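Side-chain contacts in phytoene synthase (Enterococcus hirae, PDB 5IYS), which probably joins two molecules of farnesyl diphosphate head to head, in the manner of the squalene and phytoene synthase family, to make dehydrosqualene: residues E130-V135 / L161-Q166; V139-L144 / V156-L161. One frame throughout, in Å; residues are numbered along the deposited sequence.

Contact 1: E130-V135 / L161-Q166. With FPS (S-[(2E,6E)-3,7,11-trimethyldodeca-2,6,10-trienyl] trihydrogen thiodiphosphate), chain G; FPS (S-[(2E,6E)-3,7,11-trimethyldodeca-2,6,10-trienyl] trihydrogen thiodiphosphate), chain H.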
loop_
_atom_site.group_PDB
_atom_site.type_symbol
_atom_site.label_atom_id
_atom_site.label_comp_id
_atom_site.label_asym_id
_atom_site.label_seq_id
_atom_site.Cartn_x
_atom_site.Cartn_y
_atom_site.Cartn_z
ATOM N N GLU A 130 -4.424 12.199 6.432
ATOM C CA GLU A 130 -4.551 12.740 5.068
ATOM C C GLU A 130 -3.416 12.210 4.203
ATOM O O GLU A 130 -3.606 11.816 3.049
ATOM C CB GLU A 130 -4.511 14.279 5.100
ATOM C CG GLU A 130 -5.856 14.897 5.450
ATOM C CD GLU A 130 -6.721 15.078 4.216
ATOM O OE1 GLU A 130 -6.294 15.776 3.267
ATOM O OE2 GLU A 130 -7.818 14.484 4.175
ATOM N N TYR A 131 -2.224 12.181 4.773
ATOM C CA TYR A 131 -1.067 11.733 4.001
ATOM C C TYR A 131 -1.222 10.253 3.621
ATOM O O TYR A 131 -0.946 9.871 2.474
ATOM C CB TYR A 131 0.210 11.958 4.799
ATOM C CG TYR A 131 1.399 11.230 4.228
ATOM C CD1 TYR A 131 2.062 11.729 3.117
ATOM C CD2 TYR A 131 1.857 10.047 4.809
ATOM C CE1 TYR A 131 3.141 11.023 2.565
ATOM C CE2 TYR A 131 2.907 9.337 4.251
ATOM C CZ TYR A 131 3.588 9.866 3.175
ATOM O OH TYR A 131 4.654 9.165 2.635
ATOM N N CYS A 132 -1.713 9.440 4.559
ATOM C CA CYS A 132 -1.900 8.005 4.296
ATOM C C CYS A 132 -2.914 7.822 3.192
ATOM O O CYS A 132 -2.775 6.883 2.425
ATOM C CB CYS A 132 -2.366 7.231 5.519
ATOM S SG CYS A 132 -1.141 7.089 6.848
ATOM N N TYR A 133 -3.871 8.742 3.042
ATOM C CA TYR A 133 -4.803 8.626 1.905
ATOM C C TYR A 133 -3.996 8.791 0.621
ATOM O O TYR A 133 -4.119 8.015 -0.337
ATOM C CB TYR A 133 -5.955 9.652 1.926
ATOM C CG TYR A 133 -6.611 9.697 0.561
ATOM C CD1 TYR A 133 -7.234 8.555 0.057
ATOM C CD2 TYR A 133 -6.309 10.712 -0.344
ATOM C CE1 TYR A 133 -7.637 8.469 -1.289
ATOM C CE2 TYR A 133 -6.761 10.659 -1.674
ATOM C CZ TYR A 133 -7.402 9.517 -2.132
ATOM O OH TYR A 133 -7.781 9.363 -3.452
ATOM N N TYR A 134 -3.266 9.893 0.532
ATOM C CA TYR A 134 -2.638 10.213 -0.747
ATOM C C TYR A 134 -1.700 9.109 -1.228
ATOM O O TYR A 134 -1.655 8.817 -2.430
ATOM C CB TYR A 134 -1.915 11.553 -0.707
ATOM C CG TYR A 134 -2.907 12.687 -0.875
ATOM C CD1 TYR A 134 -3.325 13.092 -2.143
ATOM C CD2 TYR A 134 -3.522 13.256 0.228
ATOM C CE1 TYR A 134 -4.303 14.092 -2.300
ATOM C CE2 TYR A 134 -4.485 14.260 0.081
ATOM C CZ TYR A 134 -4.852 14.686 -1.184
ATOM O OH TYR A 134 -5.808 15.679 -1.321
ATOM N N VAL A 135 -0.959 8.485 -0.320
ATOM C CA VAL A 135 -0.007 7.479 -0.795
ATOM C C VAL A 135 -0.474 6.040 -0.635
ATOM O O VAL A 135 0.259 5.121 -0.987
ATOM C CB VAL A 135 1.371 7.605 -0.136
ATOM C CG1 VAL A 135 1.986 8.972 -0.399
ATOM C CG2 VAL A 135 1.289 7.264 1.369
ATOM N N LEU A 161 -8.443 0.443 4.485
ATOM C CA LEU A 161 -7.481 -0.667 4.406
ATOM C C LEU A 161 -6.114 -0.111 3.958
ATOM O O LEU A 161 -5.046 -0.535 4.415
ATOM C CB LEU A 161 -7.927 -1.724 3.377
ATOM C CG LEU A 161 -6.966 -2.913 3.176
ATOM C CD1 LEU A 161 -6.468 -3.533 4.477
ATOM C CD2 LEU A 161 -7.606 -3.982 2.290
ATOM N N GLY A 162 -6.144 0.820 3.017
ATOM C CA GLY A 162 -4.896 1.473 2.566
ATOM C C GLY A 162 -4.233 2.243 3.699
ATOM O O GLY A 162 -3.022 2.171 3.909
ATOM N N GLU A 163 -5.035 2.962 4.474
ATOM C CA GLU A 163 -4.528 3.578 5.682
ATOM C C GLU A 163 -3.953 2.598 6.714
ATOM O O GLU A 163 -2.896 2.856 7.293
ATOM C CB GLU A 163 -5.592 4.488 6.341
ATOM C CG GLU A 163 -4.999 5.415 7.397
ATOM C CD GLU A 163 -6.095 6.157 8.189
ATOM O OE1 GLU A 163 -7.248 6.227 7.714
ATOM O OE2 GLU A 163 -5.824 6.619 9.314
ATOM N N ALA A 164 -4.657 1.506 6.988
ATOM C CA ALA A 164 -4.148 0.516 7.938
ATOM C C ALA A 164 -2.771 0.018 7.468
ATOM O O ALA A 164 -1.878 -0.257 8.278
ATOM C CB ALA A 164 -5.148 -0.680 8.048
ATOM N N MET A 165 -2.669 -0.294 6.182
ATOM C CA MET A 165 -1.400 -0.791 5.650
ATOM C C MET A 165 -0.266 0.233 5.737
ATOM O O MET A 165 0.894 -0.117 6.025
ATOM C CB MET A 165 -1.614 -1.257 4.206
ATOM C CG MET A 165 -2.279 -2.632 4.118
ATOM S SD MET A 165 -2.603 -3.052 2.362
ATOM C CE MET A 165 -3.299 -4.680 2.609
ATOM N N GLN A 166 -0.574 1.487 5.435
ATOM C CA GLN A 166 0.457 2.527 5.460
ATOM C C GLN A 166 0.917 2.713 6.918
ATOM O O GLN A 166 2.105 2.891 7.145
ATOM C CB GLN A 166 -0.088 3.846 4.898
ATOM C CG GLN A 166 0.891 5.003 4.909
ATOM C CD GLN A 166 2.189 4.662 4.201
ATOM O OE1 GLN A 166 3.264 4.742 4.793
ATOM N NE2 GLN A 166 2.080 4.131 2.993
HETATM C C1 FPS G . 3.439 -1.480 0.601
HETATM S S1 FPS G . 4.073 -1.573 -1.031
HETATM C C2 FPS G . 2.016 -1.003 0.372
HETATM C C3 FPS G . 1.351 -0.173 1.194
HETATM C C4 FPS G . 1.986 0.332 2.456
HETATM C C5 FPS G . -0.072 0.256 0.892
HETATM C C6 FPS G . -0.657 -0.306 -0.403
HETATM C C7 FPS G . -2.162 -0.123 -0.370
HETATM C C8 FPS G . -3.007 -1.032 -0.887
HETATM C C10 FPS G . -4.478 -0.679 -0.906
HETATM C C9 FPS G . -2.547 -2.332 -1.503
HETATM C C11 FPS G . -5.268 -1.780 -0.192
HETATM C C12 FPS G . -6.763 -1.559 -0.344
HETATM C C13 FPS G . -7.530 -2.118 -1.309
HETATM C C14 FPS G . -9.012 -1.849 -1.337
HETATM C C15 FPS G . -6.955 -3.041 -2.352
HETATM P PA FPS G . 5.736 -2.791 -1.133
HETATM O O1A FPS G . 5.891 -3.373 -2.469
HETATM O O2A FPS G . 6.922 -1.704 -0.971
HETATM O O3A FPS G . 5.918 -3.821 0.073
HETATM P PB FPS G . 6.694 -3.248 1.381
HETATM O O1B FPS G . 8.157 -3.590 1.320
HETATM O O2B FPS G . 5.923 -3.857 2.528
HETATM O O3B FPS G . 6.626 -1.743 1.519
HETATM C C1 FPS H . 5.333 1.723 0.109
HETATM S S1 FPS H . 5.357 2.661 1.606
HETATM C C2 FPS H . 4.980 2.631 -1.044
HETATM C C3 FPS H . 3.767 3.173 -1.253
HETATM C C4 FPS H . 2.613 3.025 -0.298
HETATM C C5 FPS H . 3.583 4.018 -2.494
HETATM C C6 FPS H . 3.497 3.157 -3.754
HETATM C C7 FPS H . 2.536 1.997 -3.554
HETATM C C8 FPS H . 2.868 0.748 -3.911
HETATM C C10 FPS H . 1.864 -0.340 -3.613
HETATM C C9 FPS H . 4.221 0.432 -4.491
HETATM C C11 FPS H . 0.916 -0.608 -4.761
HETATM C C12 FPS H . 0.327 -1.967 -4.407
HETATM C C13 FPS H . -0.617 -2.595 -5.133
HETATM C C14 FPS H . -1.199 -2.029 -6.392
HETATM C C15 FPS H . -1.116 -3.918 -4.646
HETATM P PA FPS H . 7.340 3.141 1.660
HETATM O O1A FPS H . 7.686 3.939 0.458
HETATM O O2A FPS H . 7.615 4.023 2.979
HETATM O O3A FPS H . 8.158 1.770 1.941
HETATM P PB FPS H . 9.117 0.970 0.952
HETATM O O1B FPS H . 10.477 1.035 1.594
HETATM O O2B FPS H . 9.194 1.561 -0.439
HETATM O O3B FPS H . 8.570 -0.439 0.872
#

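Contact 2: V139-L144 / V156-L161. With FPS (S-[(2E,6E)-3,7,11-trimethyldodeca-2,6,10-trienyl] trihydrogen thiodiphosphate), chain G; FPS (S-[(2E,6E)-3,7,11-trimethyldodeca-2,6,10-trienyl] trihydrogen thiodiphosphate), chain H.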
loop_
_atom_site.group_PDB
_atom_site.type_symbol
_atom_site.label_atom_id
_atom_site.label_comp_id
_atom_site.label_asym_id
_atom_site.label_seq_id
_atom_site.Cartn_x
_atom_site.Cartn_y
_atom_site.Cartn_z
ATOM N N VAL A 139 -4.305 3.972 -3.503
ATOM C CA VAL A 139 -4.080 2.655 -4.117
ATOM C C VAL A 139 -5.328 1.775 -4.014
ATOM O O VAL A 139 -5.742 1.112 -4.959
ATOM C CB VAL A 139 -2.897 1.898 -3.467
ATOM C CG1 VAL A 139 -2.707 0.535 -4.165
ATOM C CG2 VAL A 139 -1.590 2.695 -3.666
ATOM N N GLY A 140 -5.967 1.787 -2.864
ATOM C CA GLY A 140 -7.255 1.093 -2.736
ATOM C C GLY A 140 -8.251 1.559 -3.781
ATOM O O GLY A 140 -8.941 0.753 -4.421
ATOM N N LEU A 141 -8.309 2.874 -3.985
ATOM C CA LEU A 141 -9.219 3.397 -4.986
ATOM C C LEU A 141 -8.844 3.040 -6.409
ATOM O O LEU A 141 -9.724 2.888 -7.260
ATOM C CB LEU A 141 -9.351 4.912 -4.821
ATOM C CG LEU A 141 -9.919 5.323 -3.459
ATOM C CD1 LEU A 141 -10.353 6.788 -3.530
ATOM C CD2 LEU A 141 -11.090 4.425 -3.104
ATOM N N MET A 142 -7.544 3.025 -6.720
ATOM C CA MET A 142 -7.121 2.538 -8.026
ATOM C C MET A 142 -7.631 1.135 -8.305
ATOM O O MET A 142 -8.028 0.832 -9.441
ATOM C CB MET A 142 -5.591 2.504 -8.139
ATOM C CG MET A 142 -4.929 3.834 -7.950
ATOM S SD MET A 142 -3.120 3.570 -7.900
ATOM C CE MET A 142 -2.681 5.128 -7.136
ATOM N N LEU A 143 -7.514 0.259 -7.306
ATOM C CA LEU A 143 -7.872 -1.155 -7.460
ATOM C C LEU A 143 -9.353 -1.513 -7.356
ATOM O O LEU A 143 -9.777 -2.591 -7.800
ATOM C CB LEU A 143 -7.107 -1.996 -6.433
ATOM C CG LEU A 143 -5.579 -1.931 -6.570
ATOM C CD1 LEU A 143 -4.927 -2.745 -5.457
ATOM C CD2 LEU A 143 -5.146 -2.462 -7.919
ATOM N N LEU A 144 -10.144 -0.655 -6.727
ATOM C CA LEU A 144 -11.528 -1.026 -6.440
ATOM C C LEU A 144 -12.303 -1.508 -7.668
ATOM O O LEU A 144 -13.110 -2.432 -7.569
ATOM C CB LEU A 144 -12.270 0.155 -5.819
ATOM C CG LEU A 144 -12.406 0.194 -4.290
ATOM C CD1 LEU A 144 -13.346 1.343 -3.792
ATOM C CD2 LEU A 144 -12.901 -1.156 -3.778
ATOM N N VAL A 156 -15.140 4.111 1.327
ATOM C CA VAL A 156 -14.742 4.386 2.706
ATOM C C VAL A 156 -13.907 3.249 3.326
ATOM O O VAL A 156 -12.812 3.483 3.840
ATOM C CB VAL A 156 -15.977 4.770 3.570
ATOM C CG1 VAL A 156 -15.602 4.776 5.049
ATOM C CG2 VAL A 156 -16.477 6.165 3.148
ATOM N N PRO A 157 -14.419 2.014 3.288
ATOM C CA PRO A 157 -13.611 0.927 3.823
ATOM C C PRO A 157 -12.363 0.630 3.007
ATOM O O PRO A 157 -11.374 0.188 3.563
ATOM C CB PRO A 157 -14.560 -0.278 3.814
ATOM C CG PRO A 157 -15.712 0.105 2.944
ATOM C CD PRO A 157 -15.829 1.624 3.139
ATOM N N ALA A 158 -12.389 0.910 1.710
ATOM C CA ALA A 158 -11.210 0.702 0.893
ATOM C C ALA A 158 -10.121 1.646 1.350
ATOM O O ALA A 158 -8.965 1.256 1.507
ATOM C CB ALA A 158 -11.533 0.936 -0.556
ATOM N N LYS A 159 -10.480 2.912 1.550
ATOM C CA LYS A 159 -9.504 3.889 2.007
ATOM C C LYS A 159 -8.975 3.509 3.372
ATOM O O LYS A 159 -7.820 3.762 3.667
ATOM C CB LYS A 159 -10.122 5.285 2.079
ATOM C CG LYS A 159 -10.309 5.957 0.720
ATOM C CD LYS A 159 -10.446 7.469 0.895
ATOM C CE LYS A 159 -11.886 7.902 1.117
ATOM N NZ LYS A 159 -11.964 9.388 1.315
ATOM N N LYS A 160 -9.823 2.952 4.225
ATOM C CA LYS A 160 -9.353 2.486 5.532
ATOM C C LYS A 160 -8.290 1.372 5.427
ATOM O O LYS A 160 -7.391 1.291 6.276
ATOM C CB LYS A 160 -10.533 2.033 6.391
ATOM C CG LYS A 160 -11.369 3.240 6.907
ATOM C CD LYS A 160 -12.605 2.778 7.677
ATOM C CE LYS A 160 -13.316 3.942 8.349
ATOM N NZ LYS A 160 -14.554 3.357 8.929
ATOM N N LEU A 161 -8.443 0.443 4.485
ATOM C CA LEU A 161 -7.481 -0.667 4.406
ATOM C C LEU A 161 -6.114 -0.111 3.958
ATOM O O LEU A 161 -5.046 -0.535 4.415
ATOM C CB LEU A 161 -7.927 -1.724 3.377
ATOM C CG LEU A 161 -6.966 -2.913 3.176
ATOM C CD1 LEU A 161 -6.468 -3.533 4.477
ATOM C CD2 LEU A 161 -7.606 -3.982 2.290
HETATM C C1 FPS G . 3.439 -1.480 0.601
HETATM S S1 FPS G . 4.073 -1.573 -1.031
HETATM C C2 FPS G . 2.016 -1.003 0.372
HETATM C C3 FPS G . 1.351 -0.173 1.194
HETATM C C4 FPS G . 1.986 0.332 2.456
HETATM C C5 FPS G . -0.072 0.256 0.892
HETATM C C6 FPS G . -0.657 -0.306 -0.403
HETATM C C7 FPS G . -2.162 -0.123 -0.370
HETATM C C8 FPS G . -3.007 -1.032 -0.887
HETATM C C10 FPS G . -4.478 -0.679 -0.906
HETATM C C9 FPS G . -2.547 -2.332 -1.503
HETATM C C11 FPS G . -5.268 -1.780 -0.192
HETATM C C12 FPS G . -6.763 -1.559 -0.344
HETATM C C13 FPS G . -7.530 -2.118 -1.309
HETATM C C14 FPS G . -9.012 -1.849 -1.337
HETATM C C15 FPS G . -6.955 -3.041 -2.352
HETATM P PA FPS G . 5.736 -2.791 -1.133
HETATM O O1A FPS G . 5.891 -3.373 -2.469
HETATM O O2A FPS G . 6.922 -1.704 -0.971
HETATM O O3A FPS G . 5.918 -3.821 0.073
HETATM P PB FPS G . 6.694 -3.248 1.381
HETATM O O1B FPS G . 8.157 -3.590 1.320
HETATM O O2B FPS G . 5.923 -3.857 2.528
HETATM O O3B FPS G . 6.626 -1.743 1.519
HETATM C C1 FPS H . 5.333 1.723 0.109
HETATM S S1 FPS H . 5.357 2.661 1.606
HETATM C C2 FPS H . 4.980 2.631 -1.044
HETATM C C3 FPS H . 3.767 3.173 -1.253
HETATM C C4 FPS H . 2.613 3.025 -0.298
HETATM C C5 FPS H . 3.583 4.018 -2.494
HETATM C C6 FPS H . 3.497 3.157 -3.754
HETATM C C7 FPS H . 2.536 1.997 -3.554
HETATM C C8 FPS H . 2.868 0.748 -3.911
HETATM C C10 FPS H . 1.864 -0.340 -3.613
HETATM C C9 FPS H . 4.221 0.432 -4.491
HETATM C C11 FPS H . 0.916 -0.608 -4.761
HETATM C C12 FPS H . 0.327 -1.967 -4.407
HETATM C C13 FPS H . -0.617 -2.595 -5.133
HETATM C C14 FPS H . -1.199 -2.029 -6.392
HETATM C C15 FPS H . -1.116 -3.918 -4.646
HETATM P PA FPS H . 7.340 3.141 1.660
HETATM O O1A FPS H . 7.686 3.939 0.458
HETATM O O2A FPS H . 7.615 4.023 2.979
HETATM O O3A FPS H . 8.158 1.770 1.941
HETATM P PB FPS H . 9.117 0.970 0.952
HETATM O O1B FPS H . 10.477 1.035 1.594
HETATM O O2B FPS H . 9.194 1.561 -0.439
HETATM O O3B FPS H . 8.570 -0.439 0.872
#

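Contact 1: E130-V135 / L161-Q166
The amide nitrogen NE2 of Q166 is wrapped by three apolar groups, and no hydrogen-bond partner for it is found in the model. CG2 of V135 lies 3.6 Å from Q166 NE2; the branch methyl C4 of the chain H thiodiphosphate is 3.5 Å from it, and C4 of the chain G inhibitor also approaches. With CG anti to the backbone N (chi1 179°) and the chain then bent at chi2 (54°), Q166 brings its CG against the sulfur of C132 before turning the amide to the ligands. C132 SG meets Q166 CG at 3.5 Å, while C132 CB rests 3.7 Å from E163 CG. A small, greasy thiol suits this buried spot: C132 and E163 are the nearest CA pair of the two segments, whose local axes pass 8.7 Å apart at a steep 105°. E163 contributes its CG methylene; its chain is extended beyond CG, and the residue as a whole is partly exposed. V135 CG2 touches the Q166 amide and also lies over one face of the Y131 ring, toward its rim; a hydrogen bond from Y131 OH to D116 helps to position that ring. On the ligand side of helix 155-172, M165 SD lies 3.8 Å from C8 of the chain G farnesyl chain, and L161 CD2 lies 3.7 Å from its C12. The apolar surroundings suit polyprenyl chains, whereas the buried amide, with a magnesium ion about 5 Å from the nearest atom of the Q166 side chain, probably lies near the change from the apolar pocket to the diphosphate and metal site.

Contact 2: V139-L144 / V156-L161
G140 and A158 bring the two helices close together, their CA atoms 5.4 Å apart, and with no side chain on G140 the carbonyl O of A158 comes within 4.6 Å of G140 CA. The small A158 suits the narrow gap equally well: its single methyl points toward segment 139-144 and sits against the fork of L144, with L144 CD1 3.7 Å from A158 CB and the other branch a little farther off. The chi1 of L144, -98°, is well off a staggered value, consistent with a side chain that packs on A158 and also on the loop residues P151 and I154. L141 adds a looser touch: the side chains of L141 and K159 pass at a slant, L141 CD2 4.2 Å from K159 CG. Lysine is apt at this less buried border, since its methylenes pack on leucine while the bent chain (chi3 -89°) carries the ammonium end past the ring of Y133, with which it makes a cation-pi interaction. These are consecutive long helices of the all-helical isoprenoid synthase fold, and here they line its central pocket around the farnesyl tails. A158 CB also reaches the terminal methyl C14 of the chain G inhibitor, at 3.8 Å. V139 CG1 touches both ligands, 3.6 Å from C8 of chain G and 3.7 Å from C14 of chain H. One turn on, L143 CD1 likewise touches both, at 3.7 Å from C15 of chain G and slightly more from C14 of chain H.

Overall arrangement
Contacts 1 and 2 are two stations along the same pair of helices, 125-143 and 155-172, with centres about 9 Å apart. Y133 joins them: its CD1 lies 3.5 Å from K159 CD and its OH 3.6 Å from L141 CD1. L161 belongs to both. V135 and Q166 of contact 1 lie by the head-end methyls C4, while M165 and L161 reach farther along chain G; contact 2 follows the middle and far end of the chains. The nearest side-chain atoms of V135 and D56, which with D60 binds magnesium, are about 6 Å apart, without contact. Together they line the pocket from near the diphosphate and metal end to the ends of the farnesyl chains.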